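Local structure of transaminase (Arthrobacter sp., 5G2Q) at residues E145-G150 against V238-G243; I267-L272 against I293-K298; T120-V125 against H149-G154. The protein probably catalyses the transfer of amino groups between substrates with a pyridoxal phosphate cofactor, as a class-III aminotransferase. All coordinates share one frame; numbering follows the deposited sequence.

Interaction 1: E145-G150 against V238-G243. With PDA (2-[(3-hydroxy-2-methyl-5-phosphonooxymethyl-pyridin-4-ylmethyl)-amino]-propionic acid), chain R.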
loop_
_atom_site.group_PDB
_atom_site.type_symbol
_atom_site.label_atom_id
_atom_site.label_comp_id
_atom_site.label_asym_id
_atom_site.label_seq_id
_atom_site.Cartn_x
_atom_site.Cartn_y
_atom_site.Cartn_z
ATOM N N GLU F 145 -3.641 14.604 12.616
ATOM C CA GLU F 145 -4.232 15.692 11.825
ATOM C C GLU F 145 -3.418 17.038 11.926
ATOM O O GLU F 145 -3.046 17.467 13.027
ATOM C CB GLU F 145 -5.733 15.840 12.214
ATOM C CG GLU F 145 -6.443 17.127 11.811
ATOM C CD GLU F 145 -7.898 17.129 12.253
ATOM O OE1 GLU F 145 -8.186 16.642 13.398
ATOM O OE2 GLU F 145 -8.740 17.599 11.436
ATOM N N HIS F 146 -3.138 17.651 10.770
ATOM C CA HIS F 146 -2.319 18.877 10.639
ATOM C C HIS F 146 -0.851 18.803 11.068
ATOM O O HIS F 146 -0.172 19.844 11.115
ATOM C CB HIS F 146 -3.000 20.128 11.244
ATOM C CG HIS F 146 -4.436 20.269 10.845
ATOM N ND1 HIS F 146 -5.451 20.480 11.757
ATOM C CD2 HIS F 146 -5.030 20.197 9.629
ATOM C CE1 HIS F 146 -6.608 20.541 11.118
ATOM N NE2 HIS F 146 -6.380 20.387 9.826
ATOM N N ASP F 147 -0.354 17.610 11.396
ATOM C CA ASP F 147 1.086 17.475 11.629
ATOM C C ASP F 147 1.847 17.725 10.334
ATOM O O ASP F 147 1.349 17.472 9.260
ATOM C CB ASP F 147 1.452 16.079 12.126
ATOM C CG ASP F 147 1.438 15.948 13.648
ATOM O OD1 ASP F 147 0.801 16.766 14.377
ATOM O OD2 ASP F 147 2.057 14.954 14.102
ATOM N N TYR F 148 3.061 18.230 10.464
ATOM C CA TYR F 148 4.005 18.315 9.359
ATOM C C TYR F 148 5.291 17.670 9.916
ATOM O O TYR F 148 5.728 17.997 11.009
ATOM C CB TYR F 148 4.232 19.781 8.863
ATOM C CG TYR F 148 5.142 19.824 7.639
ATOM C CD1 TYR F 148 4.636 19.498 6.385
ATOM C CD2 TYR F 148 6.524 20.112 7.748
ATOM C CE1 TYR F 148 5.440 19.478 5.260
ATOM C CE2 TYR F 148 7.348 20.109 6.618
ATOM C CZ TYR F 148 6.800 19.790 5.371
ATOM O OH TYR F 148 7.550 19.748 4.199
ATOM N N HIS F 149 5.854 16.707 9.206
ATOM C CA HIS F 149 6.997 15.972 9.731
ATOM C C HIS F 149 8.009 15.876 8.634
ATOM O O HIS F 149 9.051 15.276 8.818
ATOM C CB HIS F 149 6.586 14.569 10.208
ATOM C CG HIS F 149 5.715 14.576 11.426
ATOM N ND1 HIS F 149 6.171 14.965 12.670
ATOM C CD2 HIS F 149 4.405 14.284 11.587
ATOM C CE1 HIS F 149 5.187 14.883 13.548
ATOM N NE2 HIS F 149 4.110 14.453 12.918
ATOM N N GLY F 150 7.684 16.471 7.490
ATOM C CA GLY F 150 8.608 16.580 6.375
ATOM C C GLY F 150 8.018 16.261 5.017
ATOM O O GLY F 150 6.794 16.025 4.895
ATOM N N VAL F 238 5.275 18.644 19.677
ATOM C CA VAL F 238 4.820 19.241 20.923
ATOM C C VAL F 238 3.893 20.409 20.590
ATOM O O VAL F 238 2.833 20.619 21.227
ATOM C CB VAL F 238 6.033 19.702 21.748
ATOM C CG1 VAL F 238 5.624 20.266 23.091
ATOM C CG2 VAL F 238 6.988 18.530 21.940
ATOM N N SER F 239 4.281 21.160 19.567
ATOM C CA SER F 239 3.564 22.364 19.157
ATOM C C SER F 239 3.604 22.287 17.668
ATOM O O SER F 239 4.675 22.183 17.130
ATOM C CB SER F 239 4.309 23.627 19.637
ATOM O OG SER F 239 3.803 24.793 18.982
ATOM N N GLN F 240 2.463 22.269 17.000
ATOM C CA GLN F 240 2.472 22.088 15.553
ATOM C C GLN F 240 3.063 23.321 14.892
ATOM O O GLN F 240 2.604 24.460 15.111
ATOM C CB GLN F 240 1.088 21.773 15.018
ATOM C CG GLN F 240 0.562 20.396 15.393
ATOM C CD GLN F 240 -0.859 20.174 14.904
ATOM O OE1 GLN F 240 -1.703 21.057 15.015
ATOM N NE2 GLN F 240 -1.135 19.006 14.367
ATOM N N GLY F 241 4.082 23.117 14.077
ATOM C CA GLY F 241 4.852 24.258 13.583
ATOM C C GLY F 241 4.173 24.883 12.396
ATOM O O GLY F 241 3.605 25.992 12.483
ATOM N N VAL F 242 4.206 24.142 11.297
ATOM C CA VAL F 242 3.618 24.581 10.060
ATOM C C VAL F 242 2.102 24.663 10.285
ATOM O O VAL F 242 1.479 25.674 9.975
ATOM C CB VAL F 242 4.015 23.655 8.902
ATOM C CG1 VAL F 242 3.715 24.319 7.574
ATOM C CG2 VAL F 242 5.508 23.274 8.988
ATOM N N GLY F 243 1.536 23.634 10.904
ATOM C CA GLY F 243 0.121 23.638 11.264
ATOM C C GLY F 243 -0.347 24.714 12.235
ATOM O O GLY F 243 -1.563 25.043 12.301
HETATM N N PDA R . 9.502 22.362 8.527
HETATM N N1 PDA R . 9.631 18.084 11.311
HETATM C C2 PDA R . 9.137 19.280 11.656
HETATM C C2A PDA R . 8.368 19.371 12.947
HETATM C C3 PDA R . 9.376 20.453 10.760
HETATM O O3A PDA R . 8.909 21.693 11.107
HETATM C C4 PDA R . 10.112 20.268 9.587
HETATM C C4A PDA R . 10.360 21.423 8.679
HETATM C C5 PDA R . 10.589 18.974 9.293
HETATM C C5A PDA R . 11.381 18.637 8.044
HETATM O OP4 PDA R . 12.679 19.245 8.096
HETATM P P PDA R . 13.432 19.662 6.734
HETATM O OP1 PDA R . 13.711 18.394 5.873
HETATM O OP2 PDA R . 14.797 20.275 7.054
HETATM O OP3 PDA R . 12.555 20.621 5.989
HETATM C C6 PDA R . 10.341 17.918 10.169
HETATM C CA PDA R . 9.694 23.537 7.646
HETATM C CB PDA R . 9.661 23.164 6.163
HETATM C C PDA R . 8.872 24.780 7.931
HETATM O O PDA R . 8.323 25.397 6.981
HETATM O OXT PDA R . 8.773 25.192 9.113
HETATM O O HOH W 1 -4.565 21.042 14.533
#
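Q240 carries the polar half of this contact. Its NE2 donates to two acceptors of 145-150. The bond to E145 O, at 2.8 Å, is the more bent; the one to D147 OD1, at 3.0 Å, is nearly straight (170° at the hydrogen). Both acceptors lie close to the amide plane, so the pair uses both N-H groups and fixes the amide's rotation. On D147, OD1 is met through its anti lone pair, with the carboxylate plane turned 70° from the amide, and the same oxygen has a salt bridge to R144. The other end, Q240 OE1, is bonded to T245 OG1 and also accepts from a water that is itself hydrogen-bonded to H146 ND1. A leucine here would probably leave E145 O and D147 OD1 without this shared donor and break the water link to H146.

The apolar half is Y148 against V242. V242 CG2 meets the ring obliquely, 3.5 Å from Y148 CD2, and also packs on Y148 CB at 3.7 Å. With Y148 CG anti to the backbone N (chi1 -176°), the ring reaches the bound adduct: PDA C4A lies in the ring plane at its edge, while G150 N lies over one face near the rim. V242 CG2 comes within 3.8 Å of PDA OXT, so the same methyl packs on the Y148 ring and borders the adduct's carboxylate.

Backbone meets backbone at G243, whose CA is 3.8 Å from H146 O; a CB there would clash with that oxygen.

Both segments are loops, following strands 140-144 and 231-236 of the seven-stranded sheet. Loops beyond the ends of parallel strands that line the cofactor pocket are a hallmark of fold type I pyridoxal phosphate enzymes, and here they border the pyridoxyl-alanine adduct.

Interaction 2: I267-L272 against I293-K298. With PDA (2-[(3-hydroxy-2-methyl-5-phosphonooxymethyl-pyridin-4-ylmethyl)-amino]-propionic acid), chain R.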
loop_
_atom_site.group_PDB
_atom_site.type_symbol
_atom_site.label_atom_id
_atom_site.label_comp_id
_atom_site.label_asym_id
_atom_site.label_seq_id
_atom_site.Cartn_x
_atom_site.Cartn_y
_atom_site.Cartn_z
ATOM N N ILE F 267 7.630 9.145 19.649
ATOM C CA ILE F 267 8.633 9.971 18.961
ATOM C C ILE F 267 8.210 11.458 19.116
ATOM O O ILE F 267 7.134 11.848 18.668
ATOM C CB ILE F 267 8.756 9.614 17.461
ATOM C CG1 ILE F 267 9.133 8.152 17.263
ATOM C CG2 ILE F 267 9.724 10.550 16.751
ATOM C CD1 ILE F 267 8.898 7.659 15.850
ATOM N N SER F 268 9.047 12.271 19.764
ATOM C CA SER F 268 8.843 13.727 19.782
ATOM C C SER F 268 9.569 14.334 18.584
ATOM O O SER F 268 10.800 14.357 18.540
ATOM C CB SER F 268 9.341 14.351 21.102
ATOM O OG SER F 268 9.029 15.720 21.163
ATOM N N ASP F 269 8.818 14.793 17.588
ATOM C CA ASP F 269 9.447 15.499 16.476
ATOM C C ASP F 269 9.887 16.928 16.889
ATOM O O ASP F 269 9.098 17.867 16.907
ATOM C CB ASP F 269 8.531 15.485 15.251
ATOM C CG ASP F 269 9.171 16.122 14.045
ATOM O OD1 ASP F 269 10.280 16.701 14.192
ATOM O OD2 ASP F 269 8.564 16.048 12.956
ATOM N N GLU F 270 11.157 17.078 17.251
ATOM C CA GLU F 270 11.653 18.313 17.818
ATOM C C GLU F 270 12.414 19.166 16.798
ATOM O O GLU F 270 13.212 20.057 17.170
ATOM C CB GLU F 270 12.506 18.035 19.067
ATOM C CG GLU F 270 11.750 17.474 20.274
ATOM C CD GLU F 270 11.036 18.556 21.100
ATOM O OE1 GLU F 270 11.251 19.771 20.843
ATOM O OE2 GLU F 270 10.237 18.180 22.005
ATOM N N VAL F 271 12.166 18.913 15.510
ATOM C CA VAL F 271 12.891 19.661 14.476
ATOM C C VAL F 271 12.700 21.183 14.599
ATOM O O VAL F 271 13.648 21.941 14.555
ATOM C CB VAL F 271 12.534 19.203 13.045
ATOM C CG1 VAL F 271 13.123 20.200 12.033
ATOM C CG2 VAL F 271 13.030 17.769 12.783
ATOM N N LEU F 272 11.455 21.629 14.732
ATOM C CA LEU F 272 11.190 23.038 14.837
ATOM C C LEU F 272 11.241 23.477 16.297
ATOM O O LEU F 272 11.754 24.526 16.606
ATOM C CB LEU F 272 9.851 23.373 14.193
ATOM C CG LEU F 272 9.436 24.841 13.987
ATOM C CD1 LEU F 272 8.757 25.025 12.633
ATOM C CD2 LEU F 272 8.539 25.352 15.109
ATOM N N ILE F 293 12.272 8.613 21.360
ATOM C CA ILE F 293 13.089 9.048 20.229
ATOM C C ILE F 293 12.795 10.528 19.971
ATOM O O ILE F 293 11.639 10.937 20.068
ATOM C CB ILE F 293 12.743 8.284 18.942
ATOM C CG1 ILE F 293 13.192 6.803 18.985
ATOM C CG2 ILE F 293 13.400 8.927 17.734
ATOM C CD1 ILE F 293 12.394 5.896 18.061
ATOM N N ILE F 294 13.822 11.325 19.648
ATOM C CA ILE F 294 13.669 12.746 19.262
ATOM C C ILE F 294 14.177 12.913 17.819
ATOM O O ILE F 294 15.224 12.346 17.467
ATOM C CB ILE F 294 14.533 13.649 20.189
ATOM C CG1 ILE F 294 13.941 13.805 21.586
ATOM C CG2 ILE F 294 14.840 15.016 19.576
ATOM C CD1 ILE F 294 14.982 14.317 22.576
ATOM N N THR F 295 13.474 13.686 16.990
ATOM C CA THR F 295 14.017 14.059 15.677
ATOM C C THR F 295 14.441 15.521 15.703
ATOM O O THR F 295 13.772 16.337 16.310
ATOM C CB THR F 295 13.019 13.814 14.531
ATOM O OG1 THR F 295 11.782 14.465 14.807
ATOM C CG2 THR F 295 12.736 12.353 14.362
ATOM N N MET F 296 15.556 15.841 15.061
ATOM C CA MET F 296 16.189 17.157 15.150
ATOM C C MET F 296 16.654 17.708 13.806
ATOM O O MET F 296 16.935 16.950 12.864
ATOM C CB MET F 296 17.429 17.096 16.020
ATOM C CG MET F 296 17.184 16.980 17.498
ATOM S SD MET F 296 18.742 16.390 18.148
ATOM C CE MET F 296 18.421 16.509 19.905
ATOM N N GLY F 297 16.794 19.039 13.755
ATOM C CA GLY F 297 17.076 19.782 12.528
ATOM C C GLY F 297 17.038 21.280 12.844
ATOM O O GLY F 297 17.235 21.675 13.998
ATOM N N LYS F 298 16.837 22.098 11.819
ATOM C CA LYS F 298 16.771 23.544 11.982
ATOM C C LYS F 298 17.755 24.144 13.022
ATOM O O LYS F 298 18.925 24.441 12.753
ATOM C CB LYS F 298 15.316 23.917 12.351
ATOM C CG LYS F 298 14.326 23.770 11.205
ATOM C CD LYS F 298 12.901 24.063 11.676
ATOM C CE LYS F 298 11.817 23.596 10.714
ATOM N NZ LYS F 298 11.952 24.204 9.356
HETATM N N PDA R . 9.502 22.362 8.527
HETATM N N1 PDA R . 9.631 18.084 11.311
HETATM C C2 PDA R . 9.137 19.280 11.656
HETATM C C2A PDA R . 8.368 19.371 12.947
HETATM C C3 PDA R . 9.376 20.453 10.760
HETATM O O3A PDA R . 8.909 21.693 11.107
HETATM C C4 PDA R . 10.112 20.268 9.587
HETATM C C4A PDA R . 10.360 21.423 8.679
HETATM C C5 PDA R . 10.589 18.974 9.293
HETATM C C5A PDA R . 11.381 18.637 8.044
HETATM O OP4 PDA R . 12.679 19.245 8.096
HETATM P P PDA R . 13.432 19.662 6.734
HETATM O OP1 PDA R . 13.711 18.394 5.873
HETATM O OP2 PDA R . 14.797 20.275 7.054
HETATM O OP3 PDA R . 12.555 20.621 5.989
HETATM C C6 PDA R . 10.341 17.918 10.169
HETATM C CA PDA R . 9.694 23.537 7.646
HETATM C CB PDA R . 9.661 23.164 6.163
HETATM C C PDA R . 8.872 24.780 7.931
HETATM O O PDA R . 8.323 25.397 6.981
HETATM O OXT PDA R . 8.773 25.192 9.113
#
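I267 and I293 lie side by side in register on adjacent parallel strands, pointing the same way, with I267 CG1 4.0 Å from I293 CB. Backbone bonds S268 N to I293 O and T295 N to S268 O join the strands, and E270 N to T295 O adds a weak third where the pairing ends.

D269 OD1 accepts two bonds. T295 OG1 donates from well above the carboxylate plane, at 2.8 Å, while V271 N, closing an Asx turn, comes nearly in line with the C-O bond, slightly to the opposite face. The second oxygen, OD2, lies 2.8 Å from PDA N1 and also receives H149 ND1. This matches the aspartate that faces the pyridine nitrogen in fold type I enzymes. V271 CB packs against the same pyridine ring, 3.6 Å from N1.

K298 can be followed outward along its chain. CB sits 3.4 Å from V271 O; CG touches V271 CG1; CD passes L272 CA at 3.7 Å. CE then reaches PDA C4A at 3.3 Å. A bend at the last torsion (chi4 -58°) brings NZ to 2.9 Å from PDA CA, and NZ is also bonded to L59 O and to T330 OG1 of a neighbouring subunit. Its position is consistent with the family's Schiff-base lysine.

Strand 231-236 flanks 265-269 on the side away from 293-296, and strand 308-313 runs antiparallel beyond 293-296. Helix 121-136 covers the face bearing I293, D269 and T295, through V125 and A128.

Interaction 3: T120-V125 against H149-G154. With PDA (2-[(3-hydroxy-2-methyl-5-phosphonooxymethyl-pyridin-4-ylmethyl)-amino]-propionic acid), chain R.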
loop_
_atom_site.group_PDB
_atom_site.type_symbol
_atom_site.label_atom_id
_atom_site.label_comp_id
_atom_site.label_asym_id
_atom_site.label_seq_id
_atom_site.Cartn_x
_atom_site.Cartn_y
_atom_site.Cartn_z
ATOM N N THR F 120 19.137 16.581 6.834
ATOM C CA THR F 120 17.920 17.369 6.947
ATOM C C THR F 120 16.998 16.853 8.025
ATOM O O THR F 120 17.220 15.765 8.571
ATOM C CB THR F 120 17.131 17.401 5.639
ATOM O OG1 THR F 120 16.630 16.074 5.358
ATOM C CG2 THR F 120 18.010 17.927 4.507
ATOM N N GLY F 121 15.962 17.645 8.319
ATOM C CA GLY F 121 14.950 17.266 9.300
ATOM C C GLY F 121 14.088 16.118 8.809
ATOM O O GLY F 121 13.791 15.188 9.572
ATOM N N SER F 122 13.658 16.193 7.547
ATOM C CA SER F 122 13.058 15.020 6.856
ATOM C C SER F 122 13.857 13.746 7.021
ATOM O O SER F 122 13.290 12.681 7.323
ATOM C CB SER F 122 12.890 15.273 5.359
ATOM O OG SER F 122 11.912 16.266 5.161
ATOM N N GLU F 123 15.169 13.812 6.818
ATOM C CA GLU F 123 15.937 12.540 6.866
ATOM C C GLU F 123 15.949 12.046 8.305
ATOM O O GLU F 123 16.104 10.861 8.558
ATOM C CB GLU F 123 17.376 12.681 6.343
ATOM C CG GLU F 123 17.521 13.039 4.872
ATOM C CD GLU F 123 18.967 13.047 4.392
ATOM O OE1 GLU F 123 19.902 13.077 5.224
ATOM O OE2 GLU F 123 19.171 13.022 3.164
ATOM N N ALA F 124 15.757 12.977 9.245
ATOM C CA ALA F 124 15.777 12.658 10.676
ATOM C C ALA F 124 14.520 11.893 11.004
ATOM O O ALA F 124 14.586 10.844 11.664
ATOM C CB ALA F 124 15.893 13.919 11.520
ATOM N N VAL F 125 13.384 12.397 10.507
ATOM C CA VAL F 125 12.071 11.713 10.655
ATOM C C VAL F 125 12.085 10.309 9.983
ATOM O O VAL F 125 11.779 9.313 10.637
ATOM C CB VAL F 125 10.944 12.620 10.153
ATOM C CG1 VAL F 125 9.599 11.883 10.114
ATOM C CG2 VAL F 125 10.867 13.891 11.015
ATOM N N HIS F 149 5.854 16.707 9.206
ATOM C CA HIS F 149 6.997 15.972 9.731
ATOM C C HIS F 149 8.009 15.876 8.634
ATOM O O HIS F 149 9.051 15.276 8.818
ATOM C CB HIS F 149 6.586 14.569 10.208
ATOM C CG HIS F 149 5.715 14.576 11.426
ATOM N ND1 HIS F 149 6.171 14.965 12.670
ATOM C CD2 HIS F 149 4.405 14.284 11.587
ATOM C CE1 HIS F 149 5.187 14.883 13.548
ATOM N NE2 HIS F 149 4.110 14.453 12.918
ATOM N N GLY F 150 7.684 16.471 7.490
ATOM C CA GLY F 150 8.608 16.580 6.375
ATOM C C GLY F 150 8.018 16.261 5.017
ATOM O O GLY F 150 6.794 16.025 4.895
ATOM N N TRP F 151 8.899 16.199 4.012
ATOM C CA TRP F 151 8.482 16.200 2.618
ATOM C C TRP F 151 8.931 14.945 1.865
ATOM O O TRP F 151 8.302 14.562 0.877
ATOM C CB TRP F 151 8.972 17.470 1.906
ATOM C CG TRP F 151 10.459 17.413 1.623
ATOM C CD1 TRP F 151 11.494 17.812 2.455
ATOM C CD2 TRP F 151 11.075 16.847 0.461
ATOM N NE1 TRP F 151 12.696 17.548 1.854
ATOM C CE2 TRP F 151 12.468 16.971 0.627
ATOM C CE3 TRP F 151 10.578 16.308 -0.729
ATOM C CZ2 TRP F 151 13.375 16.528 -0.339
ATOM C CZ3 TRP F 151 11.473 15.888 -1.692
ATOM C CH2 TRP F 151 12.867 15.989 -1.488
ATOM N N THR F 152 9.994 14.288 2.334
ATOM C CA THR F 152 10.465 13.021 1.717
ATOM C C THR F 152 9.518 11.807 1.917
ATOM O O THR F 152 8.691 11.813 2.810
ATOM C CB THR F 152 11.882 12.643 2.220
ATOM O OG1 THR F 152 11.875 12.503 3.648
ATOM C CG2 THR F 152 12.920 13.692 1.844
ATOM N N GLY F 153 9.689 10.755 1.107
ATOM C CA GLY F 153 8.855 9.541 1.117
ATOM C C GLY F 153 8.127 9.153 2.395
ATOM O O GLY F 153 6.925 9.271 2.476
ATOM N N GLY F 154 8.870 8.651 3.375
ATOM C CA GLY F 154 8.330 8.276 4.667
ATOM C C GLY F 154 7.866 9.439 5.521
ATOM O O GLY F 154 6.788 9.365 6.113
HETATM N N PDA R . 9.502 22.362 8.527
HETATM N N1 PDA R . 9.631 18.084 11.311
HETATM C C2 PDA R . 9.137 19.280 11.656
HETATM C C2A PDA R . 8.368 19.371 12.947
HETATM C C3 PDA R . 9.376 20.453 10.760
HETATM O O3A PDA R . 8.909 21.693 11.107
HETATM C C4 PDA R . 10.112 20.268 9.587
HETATM C C4A PDA R . 10.360 21.423 8.679
HETATM C C5 PDA R . 10.589 18.974 9.293
HETATM C C5A PDA R . 11.381 18.637 8.044
HETATM O OP4 PDA R . 12.679 19.245 8.096
HETATM P P PDA R . 13.432 19.662 6.734
HETATM O OP1 PDA R . 13.711 18.394 5.873
HETATM O OP2 PDA R . 14.797 20.275 7.054
HETATM O OP3 PDA R . 12.555 20.621 5.989
HETATM C C6 PDA R . 10.341 17.918 10.169
HETATM C CA PDA R . 9.694 23.537 7.646
HETATM C CB PDA R . 9.661 23.164 6.163
HETATM C C PDA R . 8.872 24.780 7.931
HETATM O O PDA R . 8.323 25.397 6.981
HETATM O OXT PDA R . 8.773 25.192 9.113
#
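S122 OG receives W151 N at 3.2 Å and 166°, and this bond ties the start of helix 121-136 to the loop 149-152 in the phosphate-binding site of a fold type I pyridoxal phosphate enzyme. The same hydroxyl donates to PDA OP1 at 2.9 Å, so one oxygen bridges loop and phosphate. S122 N adds a second bond to OP1, 2.8 Å long, and G121 N binds OP2 at 3.1 Å. With these amides at the first turn of the helix, its positive end would probably stabilise the phosphate charge. A CB on G121 would collide with PDA OP4.

Behind this shell, T120 is the N-cap: its OG1 accepts from E123 N and fixes the turn that presents the amides. On the loop side, G150 CA lies 3.5 Å from S122 OG, and a CB on it would clash with that oxygen. T152 OG1 sits 3.4 Å from S122 CB and is bonded to E126 OE2. W151 brings one edge of its ring near OP1, and its side chain packs on S329 of a neighbouring subunit.

Farther along the helix, V125 crosses H149 at about a right angle, its CG1 4.0 Å from H149 CB. With CG2 anti to its own carbonyl carbon, the other methyl turns to H149 O, at a distance of 3.2 Å.

Overall arrangement
Interaction 3 opens first along the chain; its second segment shares H149 and G150 with interaction 1, and interaction 2 follows. Their centres lie 10 to 12 Å apart, and all touch the same PDA. Interaction 2 lies on strands 265-269 and 293-296 of the seven-stranded sheet, interaction 1 on loops following 140-144 and 231-236, and interaction 3 on the start of helix 121-136 and the loop 149-152 before helix 153-157. H149 ND1, 2.6 Å from D269 OD2 in a probable hydrogen bond, connects all three. Together they surround the adduct: the helix start binds its phosphate, D269 faces its pyridine nitrogen, V242, L272 and K298 approach its amino-acid end, and T330 of a neighbouring subunit completes the site.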